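Mlr6093 protein (Mesorhizobium loti, PDB 2QJ8) probably acts as a zinc-dependent hydrolase of the succinylglutamate desuccinylase/aspartoacylase family, cleaving ester bonds or linear amides. Local coordinates at residues D139-G144 with C204-G209; D148-I153 with S273-V278; L180-N185 with L252-S257; D258-P263 with R301-S306; T307-R312 with V323-R328. All blocks are in the same frame, centred on the assembly; numbering follows the deposited sequence. Where two conformers were deposited one is given.

How the interactions relate
Interaction 1 lies nearest the middle of the chain, its centre about 4 Å from that of the chain, and joins two parallel strands of the catalytic domain; the centres of interactions 2 to 5 lie about 16 to 23 Å out. Interactions 3 and 5 are buried strand pairings, one parallel and one antiparallel, whereas interactions 2 and 4 set a turn or loop against a strand, relying on a bridging water for their polar link. Strand 250-261 serves both interaction 3 and interaction 4, and strand 322-329 of interaction 5 pairs with it. A histidine-carboxylate hydrogen bond marks interaction 1; methyl packing leads in interaction 2, while interactions 3 and 5 combine backbone bonds with apolar side chains. Phe143 of interaction 1 reaches Ala310 and Ile325.

Interaction 1: residues D139-G144 with C204-G209; sequences DLHSFG and CTEFGG
The imidazole of His141 and the phenyl ring of Phe143 both receive Glu206 OE1 at an edge, in the plane of the ring. His141 ND1 donates to this oxygen at 2.8 Å in a nearly straight bond (172°), on the syn side of the carboxylate, whose plane stands 79° from the imidazole. Phe143 CD1 lies 3.3 Å from the same oxygen. Cys204 SG lies obliquely to the imidazole, 4.1 Å from the centroid of the His141 ring. On the other face of the sheet, Phe207 has His141 O at its ring edge, and its CE1 meets Leu140 CB at 3.7 Å. The bend in Glu206 at chi2 (-62°) turns CD back toward the neighbouring strand. An alanine in place of His141 would probably leave Glu206 OE1 without its ND1 donor. The backbones form a parallel ladder, including His141 N to Thr205 O at 2.9 Å. Water 1 links Ser142 OG, Gly144 N and Phe207 O. Strand 136-144 lies between strands 47-52 and 201-208 in the catalytic domain; helix 60-75 packs on Phe207, which also stacks with Tyr220, while strand 152-155 pairs antiparallel with strand 201-208 on its other side, its Ser152 and Ile154 touching Glu206.

Interaction 2: residues D148-I153 with S273-V278; sequences DCAPSI and SVMDEV
Val274 inserts its two methyl groups against the backbone of residues 148-150, and it does so from the corner of a type II beta turn, Ser273 to Asp276. Of all the residues here it has by far the most surface buried by the contact, followed by Ala150 and Asp148. The two methyls divide the work. With CG1 anti to the backbone N (chi1 166°), one branch reaches Ala150, where it lies 3.5 Å from the amide N and 3.8 Å from CB. The other branch, CG2, sits 3.4 Å from Asp148 O and also touches the side chain of Asp148, which crosses the valine at a slant. Ala150 CB thus rests on Val274 CG1 and has a second neighbour in the selenium of the selenomethionine Met275, at 3.9 Å.

No hydrogen bond joins the two segments directly, and the contact illustrates how a turn can be seated against a strand and the loop after it mainly by methyl packing, helped by one bridging water. The turn is closed by Asp276 N bonding to Ser273 O, and Asp276 OD2 accepts Ser273 N from above the carboxylate plane. Strand 306-312 knits the two sides together, because its backbone bonds with Asp148 and Ala150 and also with Met275 and Asp276. Water 2 bridges the segments, donating to Asp148 OD2 and accepting from Val274 N at 2.8 Å.

Interaction 3: residues L180-N185 with L252-S257; sequences LLWEHN and LETTSS
Leu180 and Thr254 lead the more closely packed side of this parallel strand pairing, on the face of the sheet that also carries Trp182. Leu180 CD2 meets Thr254 CG2 at 3.7 Å, a methyl that occupies the crowded position between the backbone N and the carbonyl carbon. Leu180 CD1 reaches back to Leu252 O, 3.6 Å away. In the conformer described, Thr254 CG2 also lies over one face of the indole of Trp182; how close it comes is doubtful. His184 CB covers the opposite face. Two backbone bonds tie the strands: Leu181 N to Leu252 O at 2.8 Å, and Thr254 N to Leu181 O at 3.0 Å. The other face is looser. Leu181 and Glu253 meet through their CB atoms at 4.0 Å, and the Glu253 chain is extended beyond CG. Farther along, water 3 bridges Glu183 N and Thr254 O. Strand 178-182 thereby joins strand 250-261, which pairs in turn, antiparallel, with strand 322-329. The polar ends are engaged too, Trp182 NE1 with Gln259 and Thr254 OG1 with Leu326 O, so the amphiphilic pair can present carbon to one another while their heteroatoms are satisfied by neighbouring residues.

Interaction 4: residues D258-P263 with R301-S306; sequences DQLKSP and RAQSKS
Leu260 packs against the loop at Arg301-Gln303, beside a water-bridged group of Asp258, Ser304 and Ser306, in a contact whose centre lies about 23 Å from that of the chain. Leu260, which has the most surface buried here, points from strand 259-261 toward residues 301-303. Its CD2 methyl lies 3.6 Å from Arg301 O, while CD1 sits 4.1 Å from Ala302 CA. Gln303 runs past the leucine in the opposite direction, with NE2 some 4.2 Å from Leu260 CD2. The loop leads from strand 298-301 of the small antiparallel sheet into strand 306-312, so the leucine lies where two sheets adjoin; Val284, Ile300 and Leu326 also pack on it. An alanine in place of Leu260 would probably open a gap beside Arg301 and Ala302, since the methyls that fill it would be gone. At the polar end, water 4 donates to Asp258 OD1 at 2.6 Å and to Ser306 OG at 2.7 Å, and also bonds to Ser304 OG. Asp258 has further partners in Arg328, by a salt bridge to OD1, and in Thr255 N at OD2. Within the loop, Ser306 OG donates to Ser304 O at 2.8 Å, from above the carbonyl plane.

Interaction 5: residues T307-R312 with V323-R328; sequences TVFAIR and VAILAR
Phe309 and Ile325 lie side by side and point the same way, Phe309 CD2 meeting Ile325 CG2 at 4.0 Å, the methyl obliquely placed against the ring. Phe309 has CG anti to the backbone N (chi1 166°), and Ile325 CG2 is likewise anti to its own N. Beside them, Ala310 CB packs on Ile325 CB at 4.1 Å. Both residues, Phe309 and Ala310, face Ile325, which makes this a classic beta bulge in an antiparallel pairing: Ile325 O accepts two amides, Phe309 N at 2.9 Å and Ala310 N at 3.0 Å, the latter on a lone pair. Ile325 N returns a nearly straight bond to Ala310 O (174°). The bulge shifts the register by one residue, so Val308 is opposite Leu326 but Ile311 is opposite Ala324. These pairs occupy the other face, with Val308 CG2 4.3 Å from Leu326 CD1 and Ile311 CG1 4.1 Å from Ala324 CB. At the far end the extended Arg312 chain crosses Val323 at about a right angle, with Val323 CG1 at the edge of the guanidinium, whose NH2 makes a salt bridge to Glu321. Strand 306-312 pairs antiparallel with strands 147-149 and 277-278 as well, and strand 322-329 pairs on its other side with strand 250-261, while Leu180 and Trp182 of strand 178-182 pack on the Phe309, Ile325 and Ala327 face.

Interaction 1: residues D139-G144 with C204-G209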
# COMPACT_ATOMS: atom_id res chain seq x y z
N ASP A 139 -17.26 -11.85 2.71
CA ASP A 139 -16.73 -10.52 2.33
C ASP A 139 -15.20 -10.60 2.23
O ASP A 139 -14.54 -11.05 3.17
CB ASP A 139 -17.18 -9.46 3.33
CG ASP A 139 -16.74 -8.02 2.94
OD1 ASP A 139 -16.90 -7.56 1.77
OD2 ASP A 139 -16.26 -7.31 3.85
N LEU A 140 -14.66 -10.18 1.08
CA LEU A 140 -13.23 -10.13 0.80
C LEU A 140 -12.85 -8.70 1.22
O LEU A 140 -12.96 -7.74 0.44
CB LEU A 140 -12.96 -10.47 -0.66
CG LEU A 140 -13.66 -11.76 -1.15
CD1 LEU A 140 -13.40 -11.99 -2.63
CD2 LEU A 140 -13.27 -13.03 -0.34
N HIS A 141 -12.41 -8.59 2.48
CA HIS A 141 -12.33 -7.31 3.21
C HIS A 141 -10.95 -6.63 3.25
O HIS A 141 -9.90 -7.28 3.33
CB HIS A 141 -12.85 -7.55 4.62
CG HIS A 141 -12.92 -6.32 5.48
ND1 HIS A 141 -11.99 -6.06 6.46
CD2 HIS A 141 -13.80 -5.29 5.49
CE1 HIS A 141 -12.29 -4.91 7.04
NE2 HIS A 141 -13.39 -4.42 6.48
N SER A 142 -10.98 -5.30 3.15
CA SER A 142 -9.77 -4.52 3.18
C SER A 142 -9.43 -4.24 4.61
O SER A 142 -10.14 -3.52 5.26
CB SER A 142 -9.98 -3.20 2.46
OG SER A 142 -8.78 -2.44 2.53
N PHE A 143 -8.34 -4.81 5.10
CA PHE A 143 -7.93 -4.53 6.47
C PHE A 143 -7.45 -3.06 6.54
O PHE A 143 -7.80 -2.33 7.48
CB PHE A 143 -6.85 -5.51 6.91
CG PHE A 143 -6.60 -5.49 8.38
CD1 PHE A 143 -7.49 -6.13 9.24
CD2 PHE A 143 -5.51 -4.83 8.91
CE1 PHE A 143 -7.29 -6.13 10.58
CE2 PHE A 143 -5.30 -4.82 10.27
CZ PHE A 143 -6.20 -5.48 11.10
N GLY A 144 -6.70 -2.63 5.52
CA GLY A 144 -6.19 -1.25 5.40
C GLY A 144 -4.95 -1.34 4.52
O GLY A 144 -4.12 -2.21 4.79
N CYS A 204 -15.47 -12.97 7.01
CA CYS A 204 -14.66 -11.86 6.55
C CYS A 204 -13.20 -12.29 6.42
O CYS A 204 -12.55 -12.55 7.43
CB CYS A 204 -14.84 -10.74 7.57
SG CYS A 204 -14.23 -9.18 7.07
N THR A 205 -12.70 -12.37 5.19
CA THR A 205 -11.31 -12.74 4.92
C THR A 205 -10.55 -11.42 4.86
O THR A 205 -11.05 -10.47 4.28
CB THR A 205 -11.16 -13.52 3.64
OG1 THR A 205 -11.61 -12.70 2.57
CG2 THR A 205 -12.00 -14.80 3.68
N GLU A 206 -9.36 -11.36 5.44
CA GLU A 206 -8.63 -10.09 5.57
C GLU A 206 -7.49 -9.92 4.61
O GLU A 206 -6.59 -10.76 4.55
CB GLU A 206 -8.11 -9.91 6.99
CG GLU A 206 -9.19 -9.84 8.06
CD GLU A 206 -10.16 -8.66 7.94
OE1 GLU A 206 -9.82 -7.61 7.36
OE2 GLU A 206 -11.28 -8.79 8.48
N PHE A 207 -7.53 -8.78 3.90
CA PHE A 207 -6.54 -8.36 2.90
C PHE A 207 -5.90 -7.06 3.38
O PHE A 207 -6.62 -6.08 3.62
CB PHE A 207 -7.19 -8.13 1.52
CG PHE A 207 -7.75 -9.39 0.87
CD1 PHE A 207 -9.00 -9.88 1.21
CD2 PHE A 207 -7.02 -10.08 -0.10
CE1 PHE A 207 -9.50 -11.03 0.61
CE2 PHE A 207 -7.54 -11.22 -0.72
CZ PHE A 207 -8.78 -11.70 -0.33
N GLY A 208 -4.58 -7.08 3.57
CA GLY A 208 -3.79 -5.90 3.97
C GLY A 208 -3.07 -5.38 2.73
O GLY A 208 -3.07 -6.04 1.70
N GLY A 209 -2.47 -4.20 2.83
CA GLY A 209 -1.73 -3.61 1.71
C GLY A 209 -0.31 -4.08 1.48
O GLY A 209 0.33 -3.61 0.56
O HOH W 1 -6.36 -3.21 2.56

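Interaction 2: residues D148-I153 with S273-V278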
# COMPACT_ATOMS: atom_id res chain seq x y z
N ASP A 148 -0.02 -4.32 6.92
CA ASP A 148 0.28 -5.65 6.45
C ASP A 148 -0.41 -6.51 7.53
O ASP A 148 -0.33 -6.20 8.71
CB ASP A 148 1.77 -5.91 6.47
CG ASP A 148 2.16 -7.13 5.67
OD1 ASP A 148 1.36 -7.65 4.86
OD2 ASP A 148 3.31 -7.57 5.81
N CYS A 149 -1.14 -7.55 7.12
CA CYS A 149 -1.75 -8.46 8.05
C CYS A 149 -1.68 -9.87 7.50
O CYS A 149 -1.49 -10.07 6.29
CB CYS A 149 -3.18 -8.06 8.40
SG CYS A 149 -4.41 -8.30 7.13
N ALA A 150 -1.82 -10.84 8.39
CA ALA A 150 -1.79 -12.25 8.03
C ALA A 150 -2.99 -12.60 7.13
O ALA A 150 -4.05 -12.01 7.31
CB ALA A 150 -1.86 -13.09 9.29
N PRO A 151 -2.82 -13.52 6.15
CA PRO A 151 -4.00 -14.00 5.39
C PRO A 151 -4.82 -14.78 6.40
O PRO A 151 -4.33 -15.75 6.99
CB PRO A 151 -3.41 -14.89 4.29
CG PRO A 151 -1.94 -14.56 4.27
CD PRO A 151 -1.59 -14.19 5.68
N SER A 152 -6.05 -14.33 6.62
CA SER A 152 -6.83 -14.79 7.76
C SER A 152 -8.31 -14.53 7.66
O SER A 152 -8.79 -13.97 6.70
CB SER A 152 -6.31 -14.00 8.99
OG SER A 152 -6.40 -12.60 8.81
N ILE A 153 -9.03 -15.03 8.67
CA ILE A 153 -10.40 -14.71 8.93
C ILE A 153 -10.40 -14.19 10.36
O ILE A 153 -9.78 -14.81 11.22
CB ILE A 153 -11.31 -15.94 8.82
CG1 ILE A 153 -11.53 -16.30 7.34
CG2 ILE A 153 -12.63 -15.68 9.47
CD1 ILE A 153 -12.07 -17.64 7.11
N SER A 273 7.75 -8.08 11.45
CA SER A 273 6.93 -8.47 10.30
C SER A 273 5.77 -9.34 10.71
O SER A 273 5.80 -9.94 11.78
CB SER A 273 7.79 -9.25 9.31
OG SER A 273 8.78 -8.41 8.76
N VAL A 274 4.75 -9.43 9.85
CA VAL A 274 3.60 -10.30 10.12
C VAL A 274 4.11 -11.74 10.31
O VAL A 274 5.04 -12.13 9.64
CB VAL A 274 2.52 -10.19 9.02
CG1 VAL A 274 1.52 -11.32 9.13
CG2 VAL A 274 1.83 -8.82 9.10
N MSE A 275 3.56 -12.44 11.29
CA MSE A 275 3.93 -13.82 11.70
C MSE A 275 5.12 -13.93 12.64
O MSE A 275 5.37 -15.03 13.15
CB MSE A 275 4.06 -14.81 10.52
CG MSE A 275 2.84 -14.86 9.58
SE MSE A 275 1.14 -15.19 10.49
CE MSE A 275 1.51 -16.98 11.19
N ASP A 276 5.85 -12.84 12.91
CA ASP A 276 6.94 -12.90 13.86
C ASP A 276 6.38 -13.18 15.23
O ASP A 276 5.32 -12.66 15.59
CB ASP A 276 7.71 -11.57 13.97
CG ASP A 276 8.63 -11.29 12.79
OD1 ASP A 276 8.79 -12.12 11.86
OD2 ASP A 276 9.18 -10.17 12.81
N GLU A 277 7.12 -13.99 15.99
CA GLU A 277 6.79 -14.32 17.37
C GLU A 277 7.67 -13.40 18.20
O GLU A 277 8.91 -13.50 18.12
CB GLU A 277 7.09 -15.81 17.62
CG GLU A 277 6.21 -16.74 16.77
CD GLU A 277 6.45 -18.22 17.03
OE1 GLU A 277 7.58 -18.59 17.45
OE2 GLU A 277 5.51 -19.01 16.79
N VAL A 278 7.06 -12.49 18.96
CA VAL A 278 7.79 -11.52 19.77
C VAL A 278 7.66 -11.85 21.27
O VAL A 278 6.67 -12.45 21.69
CB VAL A 278 7.34 -10.07 19.48
CG1 VAL A 278 7.49 -9.77 17.96
CG2 VAL A 278 5.93 -9.83 19.95
O HOH W 2 5.06 -7.65 7.65

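Interaction 3: residues L180-N185 with L252-S257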
# COMPACT_ATOMS: atom_id res chain seq x y z
N LEU A 180 -8.48 -15.46 13.58
CA LEU A 180 -8.30 -14.60 14.75
C LEU A 180 -9.58 -14.30 15.49
O LEU A 180 -10.48 -13.72 14.90
CB LEU A 180 -7.65 -13.27 14.34
CG LEU A 180 -7.27 -12.27 15.45
CD1 LEU A 180 -6.20 -12.78 16.42
CD2 LEU A 180 -6.83 -10.97 14.82
N LEU A 181 -9.63 -14.66 16.77
CA LEU A 181 -10.76 -14.32 17.62
C LEU A 181 -10.48 -12.90 18.13
O LEU A 181 -9.45 -12.64 18.74
CB LEU A 181 -10.95 -15.30 18.78
CG LEU A 181 -11.10 -16.79 18.49
CD1 LEU A 181 -11.67 -17.47 19.73
CD2 LEU A 181 -11.99 -17.08 17.30
N TRP A 182 -11.38 -11.97 17.86
CA TRP A 182 -11.18 -10.59 18.24
C TRP A 182 -12.49 -9.83 18.39
O TRP A 182 -13.21 -9.62 17.43
CB TRP A 182 -10.28 -9.91 17.19
CG TRP A 182 -9.92 -8.47 17.47
CD1 TRP A 182 -9.98 -7.81 18.68
CD2 TRP A 182 -9.30 -7.54 16.56
NE1 TRP A 182 -9.53 -6.53 18.55
CE2 TRP A 182 -9.09 -6.33 17.26
CE3 TRP A 182 -8.94 -7.61 15.22
CZ2 TRP A 182 -8.54 -5.20 16.66
CZ3 TRP A 182 -8.38 -6.48 14.62
CH2 TRP A 182 -8.20 -5.29 15.34
N GLU A 183 -12.74 -9.35 19.61
CA GLU A 183 -13.94 -8.61 19.96
C GLU A 183 -13.66 -7.13 19.74
O GLU A 183 -13.53 -6.35 20.68
CB GLU A 183 -14.34 -8.96 21.39
CG GLU A 183 -15.68 -8.44 21.82
CD GLU A 183 -16.17 -8.99 23.17
OE1 GLU A 183 -15.68 -10.04 23.68
OE2 GLU A 183 -17.08 -8.36 23.73
N HIS A 184 -13.58 -6.76 18.47
CA HIS A 184 -13.26 -5.37 18.07
C HIS A 184 -14.41 -4.36 18.19
O HIS A 184 -14.18 -3.15 18.22
CB HIS A 184 -12.63 -5.32 16.66
CG HIS A 184 -13.40 -6.03 15.59
ND1 HIS A 184 -14.53 -5.51 15.00
CD2 HIS A 184 -13.17 -7.22 14.97
CE1 HIS A 184 -14.97 -6.35 14.08
NE2 HIS A 184 -14.17 -7.39 14.05
N ASN A 185 -15.65 -4.85 18.26
CA ASN A 185 -16.86 -4.05 18.34
C ASN A 185 -17.09 -3.03 17.20
O ASN A 185 -17.84 -2.06 17.35
CB ASN A 185 -16.99 -3.42 19.75
CG ASN A 185 -17.22 -4.47 20.84
OD1 ASN A 185 -16.52 -4.48 21.86
ND2 ASN A 185 -18.19 -5.37 20.62
N LEU A 252 -5.75 -17.92 16.89
CA LEU A 252 -5.16 -16.92 17.78
C LEU A 252 -6.26 -15.99 18.27
O LEU A 252 -7.34 -15.97 17.70
CB LEU A 252 -4.09 -16.13 17.01
CG LEU A 252 -2.91 -16.89 16.38
CD1 LEU A 252 -1.94 -15.91 15.66
CD2 LEU A 252 -2.16 -17.72 17.40
N GLU A 253 -5.99 -15.27 19.35
CA GLU A 253 -6.91 -14.26 19.87
C GLU A 253 -6.15 -13.00 20.21
O GLU A 253 -4.97 -13.07 20.60
CB GLU A 253 -7.74 -14.73 21.09
CG GLU A 253 -6.98 -14.98 22.32
CD GLU A 253 -7.85 -15.54 23.44
OE1 GLU A 253 -9.10 -15.47 23.36
OE2 GLU A 253 -7.26 -16.06 24.40
N THR A 254 -6.85 -11.88 20.09
CA THR A 254 -6.27 -10.57 20.40
C THR A 254 -7.21 -9.86 21.35
O THR A 254 -8.41 -9.82 21.14
CB THR A 254 -5.96 -9.71 19.14
OG1 THR A 254 -5.59 -8.39 19.55
CG2 THR A 254 -7.13 -9.59 18.25
N THR A 255 -6.61 -9.35 22.44
CA THR A 255 -7.31 -8.60 23.52
C THR A 255 -6.73 -7.20 23.54
O THR A 255 -5.72 -6.95 22.87
CB THR A 255 -7.17 -9.29 24.93
OG1 THR A 255 -5.80 -9.33 25.34
CG2 THR A 255 -7.75 -10.72 24.89
N SER A 256 -7.33 -6.29 24.31
CA SER A 256 -6.88 -4.87 24.33
C SER A 256 -5.39 -4.63 24.58
O SER A 256 -4.81 -3.78 23.91
CB SER A 256 -7.73 -4.02 25.28
OG SER A 256 -8.94 -3.70 24.62
N SER A 257 -4.76 -5.41 25.44
CA SER A 257 -3.31 -5.26 25.68
C SER A 257 -2.40 -5.63 24.45
O SER A 257 -1.21 -5.29 24.43
CB SER A 257 -2.89 -6.05 26.91
OG SER A 257 -3.13 -7.42 26.74
O HOH W 3 -10.79 -9.59 21.90

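Interaction 4: residues D258-P263 with R301-S306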
# COMPACT_ATOMS: atom_id res chain seq x y z
N ASP A 258 -2.99 -6.33 23.46
CA ASP A 258 -2.33 -6.74 22.25
C ASP A 258 -2.44 -5.71 21.12
O ASP A 258 -1.82 -5.90 20.08
CB ASP A 258 -2.94 -8.04 21.73
CG ASP A 258 -2.79 -9.20 22.66
OD1 ASP A 258 -1.66 -9.44 23.11
OD2 ASP A 258 -3.78 -9.94 22.86
N GLN A 259 -3.27 -4.68 21.31
CA GLN A 259 -3.49 -3.64 20.31
C GLN A 259 -2.59 -2.48 20.69
O GLN A 259 -2.93 -1.69 21.55
CB GLN A 259 -4.96 -3.21 20.29
CG GLN A 259 -5.91 -4.32 19.87
CD GLN A 259 -7.35 -3.99 20.19
OE1 GLN A 259 -8.06 -4.81 20.75
NE2 GLN A 259 -7.75 -2.76 19.91
N LEU A 260 -1.43 -2.40 20.04
CA LEU A 260 -0.45 -1.38 20.37
C LEU A 260 -0.77 -0.06 19.63
O LEU A 260 -1.07 -0.05 18.43
CB LEU A 260 0.96 -1.91 20.10
CG LEU A 260 1.34 -3.24 20.76
CD1 LEU A 260 2.73 -3.61 20.34
CD2 LEU A 260 1.27 -3.16 22.28
N LYS A 261 -0.70 1.04 20.37
CA LYS A 261 -1.01 2.38 19.87
C LYS A 261 0.19 3.31 20.05
O LYS A 261 1.03 3.08 20.90
CB LYS A 261 -2.22 2.95 20.64
CG LYS A 261 -3.55 2.18 20.43
CD LYS A 261 -4.61 2.59 21.46
N SER A 262 0.28 4.34 19.21
CA SER A 262 1.30 5.34 19.33
C SER A 262 0.90 6.26 20.49
O SER A 262 -0.26 6.62 20.61
CB SER A 262 1.39 6.16 18.05
OG SER A 262 0.12 6.73 17.72
N PRO A 263 1.87 6.65 21.34
CA PRO A 263 1.53 7.54 22.46
C PRO A 263 1.41 9.02 22.06
O PRO A 263 0.93 9.82 22.85
CB PRO A 263 2.74 7.36 23.37
CG PRO A 263 3.87 7.18 22.41
CD PRO A 263 3.31 6.35 21.31
N ARG A 301 6.50 -1.08 22.67
CA ARG A 301 6.80 -2.46 23.05
C ARG A 301 5.60 -3.39 23.28
O ARG A 301 4.53 -2.97 23.75
CB ARG A 301 7.65 -2.44 24.32
CG ARG A 301 9.03 -1.83 24.15
CD ARG A 301 9.72 -1.63 25.48
NE ARG A 301 11.01 -0.98 25.27
CZ ARG A 301 12.17 -1.59 25.05
NH1 ARG A 301 12.29 -2.91 24.99
NH2 ARG A 301 13.27 -0.86 24.85
N ALA A 302 5.80 -4.67 22.95
CA ALA A 302 4.83 -5.74 23.19
C ALA A 302 4.62 -5.93 24.71
O ALA A 302 5.57 -5.93 25.50
CB ALA A 302 5.32 -7.05 22.58
N GLN A 303 3.36 -6.06 25.10
CA GLN A 303 2.99 -6.27 26.50
C GLN A 303 2.98 -7.74 26.91
O GLN A 303 2.81 -8.04 28.09
CB GLN A 303 1.64 -5.63 26.81
CG GLN A 303 1.65 -4.14 26.60
CD GLN A 303 0.36 -3.47 26.99
OE1 GLN A 303 -0.24 -3.79 28.02
NE2 GLN A 303 -0.06 -2.51 26.18
N SER A 304 3.15 -8.66 25.96
CA SER A 304 3.22 -10.08 26.26
C SER A 304 3.82 -10.82 25.08
O SER A 304 3.93 -10.28 23.98
CB SER A 304 1.82 -10.68 26.54
OG SER A 304 1.12 -10.92 25.34
N LYS A 305 4.19 -12.08 25.33
CA LYS A 305 4.72 -12.94 24.30
C LYS A 305 3.54 -13.16 23.37
O LYS A 305 2.47 -13.52 23.83
CB LYS A 305 5.23 -14.27 24.87
CG LYS A 305 5.84 -15.16 23.82
CD LYS A 305 6.37 -16.43 24.40
CE LYS A 305 6.92 -17.31 23.30
NZ LYS A 305 8.08 -16.69 22.59
N SER A 306 3.73 -12.88 22.08
CA SER A 306 2.66 -12.95 21.12
C SER A 306 3.19 -13.03 19.70
O SER A 306 4.41 -12.97 19.48
CB SER A 306 1.77 -11.71 21.30
OG SER A 306 2.58 -10.56 21.50
O HOH W 4 0.96 -9.06 23.00

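Interaction 5: residues T307-R312 with V323-R328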
# COMPACT_ATOMS: atom_id res chain seq x y z
N THR A 307 2.26 -13.21 18.74
CA THR A 307 2.57 -13.24 17.31
C THR A 307 2.09 -11.96 16.68
O THR A 307 1.08 -11.42 17.08
CB THR A 307 1.90 -14.46 16.61
OG1 THR A 307 2.40 -15.66 17.21
CG2 THR A 307 2.22 -14.52 15.13
N VAL A 308 2.83 -11.46 15.71
CA VAL A 308 2.41 -10.27 14.97
C VAL A 308 1.36 -10.66 13.95
O VAL A 308 1.64 -11.38 13.01
CB VAL A 308 3.55 -9.54 14.25
CG1 VAL A 308 2.98 -8.31 13.48
CG2 VAL A 308 4.65 -9.11 15.25
N PHE A 309 0.13 -10.20 14.17
CA PHE A 309 -0.96 -10.48 13.27
C PHE A 309 -1.01 -9.39 12.23
O PHE A 309 -1.15 -9.69 11.06
CB PHE A 309 -2.30 -10.58 14.01
CG PHE A 309 -3.49 -10.55 13.08
CD1 PHE A 309 -3.85 -11.68 12.37
CD2 PHE A 309 -4.22 -9.37 12.88
CE1 PHE A 309 -4.93 -11.65 11.52
CE2 PHE A 309 -5.29 -9.34 11.99
CZ PHE A 309 -5.64 -10.49 11.32
N ALA A 310 -0.91 -8.12 12.66
CA ALA A 310 -0.93 -7.00 11.75
C ALA A 310 -0.02 -5.90 12.26
O ALA A 310 0.14 -5.74 13.47
CB ALA A 310 -2.38 -6.48 11.59
N ILE A 311 0.58 -5.15 11.34
CA ILE A 311 1.48 -4.05 11.69
C ILE A 311 1.44 -3.01 10.57
O ILE A 311 1.36 -3.37 9.40
CB ILE A 311 2.92 -4.55 11.99
CG1 ILE A 311 3.74 -3.40 12.63
CG2 ILE A 311 3.57 -5.17 10.73
CD1 ILE A 311 5.03 -3.79 13.20
N ARG A 312 1.43 -1.72 10.96
CA ARG A 312 1.41 -0.61 10.00
C ARG A 312 2.70 -0.51 9.23
O ARG A 312 3.76 -0.89 9.74
CB ARG A 312 1.25 0.76 10.67
CG ARG A 312 -0.12 1.11 11.11
CD ARG A 312 -0.20 2.63 11.39
NE ARG A 312 -1.44 3.02 12.08
CZ ARG A 312 -2.66 3.04 11.54
NH1 ARG A 312 -2.89 2.69 10.27
NH2 ARG A 312 -3.69 3.39 12.30
N VAL A 323 -1.07 0.84 15.88
CA VAL A 323 0.06 0.62 14.99
C VAL A 323 0.43 -0.83 14.80
O VAL A 323 1.11 -1.14 13.87
CB VAL A 323 1.30 1.44 15.41
CG1 VAL A 323 0.97 2.93 15.28
CG2 VAL A 323 1.77 1.07 16.83
N ALA A 324 0.01 -1.71 15.72
CA ALA A 324 0.27 -3.13 15.60
C ALA A 324 -0.83 -3.92 16.32
O ALA A 324 -1.39 -3.45 17.31
CB ALA A 324 1.69 -3.47 16.17
N ILE A 325 -1.16 -5.09 15.76
CA ILE A 325 -2.11 -6.01 16.38
C ILE A 325 -1.38 -7.32 16.61
O ILE A 325 -0.96 -7.98 15.66
CB ILE A 325 -3.36 -6.24 15.55
CG1 ILE A 325 -4.07 -4.90 15.32
CG2 ILE A 325 -4.30 -7.21 16.28
CD1 ILE A 325 -5.18 -5.02 14.39
N LEU A 326 -1.20 -7.64 17.88
CA LEU A 326 -0.52 -8.85 18.31
C LEU A 326 -1.64 -9.82 18.70
O LEU A 326 -2.77 -9.42 18.94
CB LEU A 326 0.43 -8.54 19.48
CG LEU A 326 1.82 -7.97 19.18
CD1 LEU A 326 1.93 -7.10 17.94
CD2 LEU A 326 2.42 -7.25 20.40
N ALA A 327 -1.33 -11.11 18.65
CA ALA A 327 -2.29 -12.15 18.99
C ALA A 327 -1.59 -13.28 19.72
O ALA A 327 -0.38 -13.49 19.55
CB ALA A 327 -2.98 -12.66 17.74
N ARG A 328 -2.36 -14.00 20.51
CA ARG A 328 -1.85 -15.11 21.27
C ARG A 328 -2.65 -16.34 21.00
O ARG A 328 -3.84 -16.23 20.76
CB ARG A 328 -1.97 -14.80 22.75
CG ARG A 328 -1.23 -13.57 23.14
CD ARG A 328 -1.39 -13.37 24.61
NE ARG A 328 -1.68 -11.98 24.92
CZ ARG A 328 -2.00 -11.53 26.14
NH1 ARG A 328 -2.03 -12.35 27.20
NH2 ARG A 328 -2.25 -10.22 26.29